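Hypothetical protein TA0175 (Thermoplasma acidophilum, PDB 1L6R) catalyses the magnesium-dependent hydrolysis of 2-phosphoglycolate to glycolate and phosphate and, less efficiently, releases phosphate from pyrophosphate. Local coordinates at residues R32-K36 and K37-V41; A195-T198 and D199-A203. The protein carries 1 engineered substitution. All coordinates share one frame; numbering follows the deposited sequence.

Interaction 1 of 2, residues R32-K36 and K37-V41; sequences RSAEK and KGLTV
With chi1 of Leu-39 at 180°, CG stands opposite the backbone N, and CD2 reaches CB of Ala-34 at 3.7 Å. This apolar touch belongs to a Schellman motif, which ends helix 25-36 just before strand 40-44 of the Rossmann-like sheet. Gly-38 has a phi of 112°, where a CB would jam against the carbonyl oxygen of Lys-37. Two backbone bonds close the turn. Leu-39 N donates to Ala-34 O at 3.1 Å, and Gly-38 N donates to Glu-35 O at 2.9 Å from above the carbonyl plane. Phe-221 of helix 215-223 packs on both Ala-34 and Leu-39.

Lys-37 N bonds to Ser-33 O at 3.2 Å. The Lys-37 chain is bent at chi2 (56°), which turns its amino end back toward the same oxygen. CD comes too close to that oxygen, so the added bond from NZ is doubtful. NZ also lies near the like-charged NZ of Lys-36.

Glu-35 runs extended beyond CG and crosses Val-41 at about a right angle. OE2 lies 3.5 Å from Val-41 CB and accepts a hydrogen bond from Asn-62 N. CG of Glu-35 packs on Val-41 CG2 at 3.8 Å. Glu-35 CA also directs a C-H toward Leu-39 O at 3.4 Å.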
ATOM      1  N   ARG A  32     -17.958  22.518  -3.408  1.00 13.51           N
ATOM      2  CA  ARG A  32     -17.800  23.830  -4.030  1.00 13.22           C
ATOM      3  C   ARG A  32     -17.438  24.897  -3.004  1.00 14.06           C
ATOM      4  O   ARG A  32     -16.624  25.766  -3.293  1.00 15.09           O
ATOM      5  CB  ARG A  32     -19.072  24.225  -4.781  1.00 14.16           C
ATOM      6  CG  ARG A  32     -19.329  23.344  -5.996  1.00 13.85           C
ATOM      7  CD  ARG A  32     -20.660  23.675  -6.640  1.00 14.45           C
ATOM      8  NE  ARG A  32     -20.924  22.810  -7.791  1.00 14.16           N
ATOM      9  CZ  ARG A  32     -22.095  22.734  -8.415  1.00 12.85           C
ATOM     10  NH1 ARG A  32     -23.120  23.476  -8.005  1.00 14.54           N
ATOM     11  NH2 ARG A  32     -22.248  21.901  -9.439  1.00 13.30           N
ATOM     12  N   SER A  33     -18.030  24.823  -1.815  1.00 14.20           N
ATOM     13  CA  SER A  33     -17.729  25.791  -0.764  1.00 15.08           C
ATOM     14  C   SER A  33     -16.261  25.680  -0.357  1.00 16.15           C
ATOM     15  O   SER A  33     -15.553  26.685  -0.288  1.00 16.74           O
ATOM     16  CB  SER A  33     -18.624  25.558   0.455  1.00 16.70           C
ATOM     17  OG  SER A  33     -19.975  25.900   0.182  1.00 19.97           O
ATOM     18  N   ALA A  34     -15.794  24.460  -0.106  1.00 14.62           N
ATOM     19  CA  ALA A  34     -14.404  24.262   0.295  1.00 15.13           C
ATOM     20  C   ALA A  34     -13.434  24.699  -0.797  1.00 14.59           C
ATOM     21  O   ALA A  34     -12.398  25.299  -0.510  1.00 16.19           O
ATOM     22  CB  ALA A  34     -14.161  22.804   0.667  1.00 15.30           C
ATOM     23  N   GLU A  35     -13.759  24.399  -2.053  1.00 14.37           N
ATOM     24  CA  GLU A  35     -12.890  24.795  -3.156  1.00 14.57           C
ATOM     25  C   GLU A  35     -12.790  26.312  -3.252  1.00 16.41           C
ATOM     26  O   GLU A  35     -11.714  26.844  -3.513  1.00 16.31           O
ATOM     27  CB  GLU A  35     -13.394  24.208  -4.479  1.00 13.38           C
ATOM     28  CG  GLU A  35     -13.301  22.692  -4.516  1.00 13.65           C
ATOM     29  CD  GLU A  35     -13.765  22.132  -5.843  1.00 14.35           C
ATOM     30  OE1 GLU A  35     -14.729  22.694  -6.403  1.00 16.48           O
ATOM     31  OE2 GLU A  35     -13.184  21.135  -6.331  1.00 14.52           O
ATOM     32  N   LYS A  36     -13.902  27.011  -3.030  1.00 16.65           N
ATOM     33  CA  LYS A  36     -13.866  28.471  -3.085  1.00 19.80           C
ATOM     34  C   LYS A  36     -12.928  29.015  -2.009  1.00 20.36           C
ATOM     35  O   LYS A  36     -12.323  30.077  -2.188  1.00 20.58           O
ATOM     36  CB  LYS A  36     -15.266  29.069  -2.896  1.00 21.83           C
ATOM     37  CG  LYS A  36     -16.131  29.025  -4.145  0.83 25.92           C
ATOM     38  CD  LYS A  36     -17.296  30.005  -4.060  0.54 28.76           C
ATOM     39  CE  LYS A  36     -18.147  29.767  -2.828  0.75 30.40           C
ATOM     40  NZ  LYS A  36     -19.400  30.575  -2.848  0.34 31.93           N
ATOM     41  N   LYS A  37     -12.809  28.293  -0.897  1.00 19.68           N
ATOM     42  CA  LYS A  37     -11.935  28.708   0.199  1.00 21.89           C
ATOM     43  C   LYS A  37     -10.486  28.279  -0.011  1.00 20.80           C
ATOM     44  O   LYS A  37      -9.635  28.503   0.854  1.00 22.76           O
ATOM     45  CB  LYS A  37     -12.445  28.160   1.536  1.00 23.07           C
ATOM     46  CG  LYS A  37     -13.660  28.890   2.094  0.95 28.01           C
ATOM     47  CD  LYS A  37     -14.795  28.879   1.096  0.20 30.94           C
ATOM     48  CE  LYS A  37     -16.092  29.381   1.686  0.20 33.33           C
ATOM     49  NZ  LYS A  37     -17.184  29.205   0.693  0.95 33.51           N
ATOM     50  N   GLY A  38     -10.210  27.643  -1.147  1.00 18.67           N
ATOM     51  CA  GLY A  38      -8.847  27.242  -1.454  1.00 17.69           C
ATOM     52  C   GLY A  38      -8.469  25.770  -1.488  1.00 17.72           C
ATOM     53  O   GLY A  38      -7.333  25.450  -1.835  1.00 19.45           O
ATOM     54  N   LEU A  39      -9.393  24.879  -1.141  1.00 16.14           N
ATOM     55  CA  LEU A  39      -9.091  23.450  -1.146  1.00 15.09           C
ATOM     56  C   LEU A  39      -9.067  22.877  -2.556  1.00 14.73           C
ATOM     57  O   LEU A  39      -9.896  23.241  -3.390  1.00 15.35           O
ATOM     58  CB  LEU A  39     -10.140  22.688  -0.328  1.00 14.97           C
ATOM     59  CG  LEU A  39      -9.983  21.164  -0.230  1.00 13.44           C
ATOM     60  CD1 LEU A  39      -8.760  20.819   0.610  1.00 14.67           C
ATOM     61  CD2 LEU A  39     -11.229  20.557   0.389  1.00 14.78           C
ATOM     62  N   THR A  40      -8.099  22.004  -2.826  1.00 14.25           N
ATOM     63  CA  THR A  40      -8.037  21.329  -4.118  1.00 13.92           C
ATOM     64  C   THR A  40      -8.697  19.978  -3.867  1.00 12.78           C
ATOM     65  O   THR A  40      -8.368  19.285  -2.898  1.00 14.55           O
ATOM     66  CB  THR A  40      -6.594  21.083  -4.597  1.00 15.42           C
ATOM     67  OG1 THR A  40      -5.963  22.343  -4.870  1.00 18.41           O
ATOM     68  CG2 THR A  40      -6.594  20.229  -5.869  1.00 15.56           C
ATOM     69  N   VAL A  41      -9.647  19.615  -4.718  1.00 13.48           N
ATOM     70  CA  VAL A  41     -10.342  18.347  -4.568  1.00 12.73           C
ATOM     71  C   VAL A  41     -10.084  17.426  -5.750  1.00 12.12           C
ATOM     72  O   VAL A  41     -10.082  17.861  -6.903  1.00 13.07           O
ATOM     73  CB  VAL A  41     -11.869  18.568  -4.425  1.00 11.96           C
ATOM     74  CG1 VAL A  41     -12.604  17.232  -4.406  1.00 14.10           C
ATOM     75  CG2 VAL A  41     -12.149  19.336  -3.132  1.00 14.28           C
TER

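Interaction 2 of 2, residues A195-T198 and D199-A203; sequences ANAT and DNIKA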
ATOM      1  N   ALA A 195     -20.242   7.795   9.184  1.00 12.08           N
ATOM      2  CA  ALA A 195     -20.736   7.019  10.310  1.00 12.12           C
ATOM      3  C   ALA A 195     -20.928   5.549   9.953  1.00 12.45           C
ATOM      4  O   ALA A 195     -20.892   4.691  10.831  1.00 13.65           O
ATOM      5  CB  ALA A 195     -22.053   7.609  10.822  1.00 13.72           C
ATOM      6  N   ASN A 196     -21.131   5.248   8.672  1.00 12.38           N
ATOM      7  CA  ASN A 196     -21.320   3.855   8.278  1.00 11.75           C
ATOM      8  C   ASN A 196     -20.056   3.252   7.661  1.00 12.02           C
ATOM      9  O   ASN A 196     -20.104   2.241   6.960  1.00 13.03           O
ATOM     10  CB  ASN A 196     -22.524   3.711   7.335  1.00 11.95           C
ATOM     11  CG  ASN A 196     -22.259   4.259   5.955  1.00 10.50           C
ATOM     12  OD1 ASN A 196     -21.288   4.980   5.735  1.00 12.55           O
ATOM     13  ND2 ASN A 196     -23.134   3.922   5.011  1.00 13.40           N
ATOM     14  N   ALA A 197     -18.911   3.876   7.921  1.00 11.80           N
ATOM     15  CA  ALA A 197     -17.655   3.321   7.421  1.00 10.78           C
ATOM     16  C   ALA A 197     -17.368   2.029   8.190  1.00 11.88           C
ATOM     17  O   ALA A 197     -17.901   1.807   9.279  1.00 13.02           O
ATOM     18  CB  ALA A 197     -16.517   4.311   7.644  1.00 11.55           C
ATOM     19  N   THR A 198     -16.524   1.173   7.627  1.00 11.61           N
ATOM     20  CA  THR A 198     -16.171  -0.068   8.311  1.00 12.04           C
ATOM     21  C   THR A 198     -15.399   0.241   9.585  1.00 12.74           C
ATOM     22  O   THR A 198     -14.796   1.314   9.725  1.00 12.08           O
ATOM     23  CB  THR A 198     -15.286  -0.956   7.445  1.00 12.50           C
ATOM     24  OG1 THR A 198     -14.126  -0.210   7.058  1.00 13.08           O
ATOM     25  CG2 THR A 198     -16.042  -1.436   6.206  1.00 13.29           C
ATOM     26  N   ASP A 199     -15.394  -0.714  10.509  1.00 12.13           N
ATOM     27  CA  ASP A 199     -14.692  -0.538  11.765  1.00 12.24           C
ATOM     28  C   ASP A 199     -13.206  -0.266  11.580  1.00 12.12           C
ATOM     29  O   ASP A 199     -12.654   0.589  12.258  1.00 13.15           O
ATOM     30  CB  ASP A 199     -14.848  -1.782  12.652  1.00 12.40           C
ATOM     31  CG  ASP A 199     -16.215  -1.879  13.305  1.00 15.65           C
ATOM     32  OD1 ASP A 199     -16.994  -0.904  13.259  1.00 16.41           O
ATOM     33  OD2 ASP A 199     -16.504  -2.949  13.888  1.00 18.10           O
ATOM     34  N   ASN A 200     -12.548  -0.990  10.676  1.00 12.26           N
ATOM     35  CA  ASN A 200     -11.112  -0.793  10.498  1.00 11.47           C
ATOM     36  C   ASN A 200     -10.777   0.584   9.932  1.00 12.04           C
ATOM     37  O   ASN A 200      -9.742   1.165  10.269  1.00 13.35           O
ATOM     38  CB  ASN A 200     -10.517  -1.899   9.616  1.00 12.72           C
ATOM     39  CG  ASN A 200     -10.280  -3.191  10.382  1.00 12.78           C
ATOM     40  OD1 ASN A 200     -10.649  -3.319  11.549  1.00 14.35           O
ATOM     41  ND2 ASN A 200      -9.665  -4.161   9.720  1.00 15.01           N
ATOM     42  N   ILE A 201     -11.655   1.107   9.081  1.00 12.19           N
ATOM     43  CA  ILE A 201     -11.444   2.432   8.513  1.00 12.25           C
ATOM     44  C   ILE A 201     -11.656   3.464   9.621  1.00 11.70           C
ATOM     45  O   ILE A 201     -10.879   4.396   9.756  1.00 11.80           O
ATOM     46  CB  ILE A 201     -12.395   2.685   7.315  1.00 10.28           C
ATOM     47  CG1 ILE A 201     -11.900   1.901   6.085  1.00 10.88           C
ATOM     48  CG2 ILE A 201     -12.471   4.182   6.995  1.00 12.48           C
ATOM     49  CD1 ILE A 201     -10.550   2.364   5.526  1.00 12.15           C
ATOM     50  N   LYS A 202     -12.693   3.291  10.433  1.00 12.02           N
ATOM     51  CA  LYS A 202     -12.918   4.228  11.527  1.00 11.76           C
ATOM     52  C   LYS A 202     -11.737   4.242  12.494  1.00 12.07           C
ATOM     53  O   LYS A 202     -11.305   5.300  12.958  1.00 12.69           O
ATOM     54  CB  LYS A 202     -14.166   3.846  12.324  1.00 11.30           C
ATOM     55  CG  LYS A 202     -15.477   4.095  11.601  1.00 11.97           C
ATOM     56  CD  LYS A 202     -16.662   3.777  12.505  1.00 14.30           C
ATOM     57  CE  LYS A 202     -17.974   4.106  11.824  1.00 15.31           C
ATOM     58  NZ  LYS A 202     -19.127   3.845  12.737  1.00 19.66           N
ATOM     59  N   ALA A 203     -11.210   3.061  12.797  1.00 12.12           N
ATOM     60  CA  ALA A 203     -10.120   2.941  13.758  1.00 11.18           C
ATOM     61  C   ALA A 203      -8.840   3.687  13.402  1.00 13.31           C
ATOM     62  O   ALA A 203      -8.048   4.016  14.290  1.00 15.44           O
ATOM     63  CB  ALA A 203      -9.825   1.461  14.019  1.00 12.00           C
TER
HETATM   64  O   HOH W   1     -18.401   0.837  11.728  1.00 19.21           O
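The N-terminus of helix 199-204 is capped here, in the loop that follows strand 190-193 of the HAD-like core. Thr-198 is the N-cap residue. Its OG1 sits between the backbone N and the carbonyl carbon (chi1 56°), turned toward the first turn of the helix. There it accepts a weak capping bond from Ile-201 N at 3.5 Å. The same oxygen lies tight against Ile-201 CG1, 3.2 Å away. Thr-198 O takes the first regular helical bond, from Lys-202 N at 3.0 Å, with the donor nearly in line with the C=O. CB of Ala-197 packs on CG2 of Ile-201 at 4.1 Å. Met-182 and Phe-185 of helix 182-185 also touch Ile-201.

Lys-202 runs back along the loop. Its chain is extended beyond CG and lies alongside the carbonyls of Thr-198 and Ala-197. NZ donates to Ala-195 O at 2.7 Å, from a position tilted 35° off the carbonyl plane. One water joins the loop to the helix. It donates to Ala-197 O and to Asp-199 OD1, and accepts a weak bond from Lys-202 NZ at 3.3 Å. The water thus bridges the Asp-199 carboxylate to the ammonium group, though its bond to NZ is weak. A methionine in place of Lys-202 would probably leave Ala-195 O without its charged donor and the Asp-199 carboxylate without its water-linked positive partner.

Asn-200 ND2 bonds to Glu-132 OE1 of the second subunit. Thr-198 touches Ser-178, which binds magnesium, and shares a backbone bond with metal-binding Asp-177. The arrangement is a threonine N-cap of a short helix beside the metal site of a HAD phosphatase.

In the fold
Interactions 1 and 2 do not touch: their centres lie 25 Å apart and their nearest atoms about 17 Å. Both adjoin strands of the same mixed sheet. Strand 40-44 lies on one side of strand 7-11, which ends in the nucleophile Asp-11; strand 190-193 lies on the other, beyond 172-175. Interaction 1 leads into its strand, while interaction 2 follows its strand at the end that faces the metal site. The distances agree. The side chain of Val-41 is about 11 Å from that of Asp-11, whereas the side chain of Ala-197 is about 8 Å from a bound calcium ion and that of Thr-198 about 4 Å from that of Ser-178.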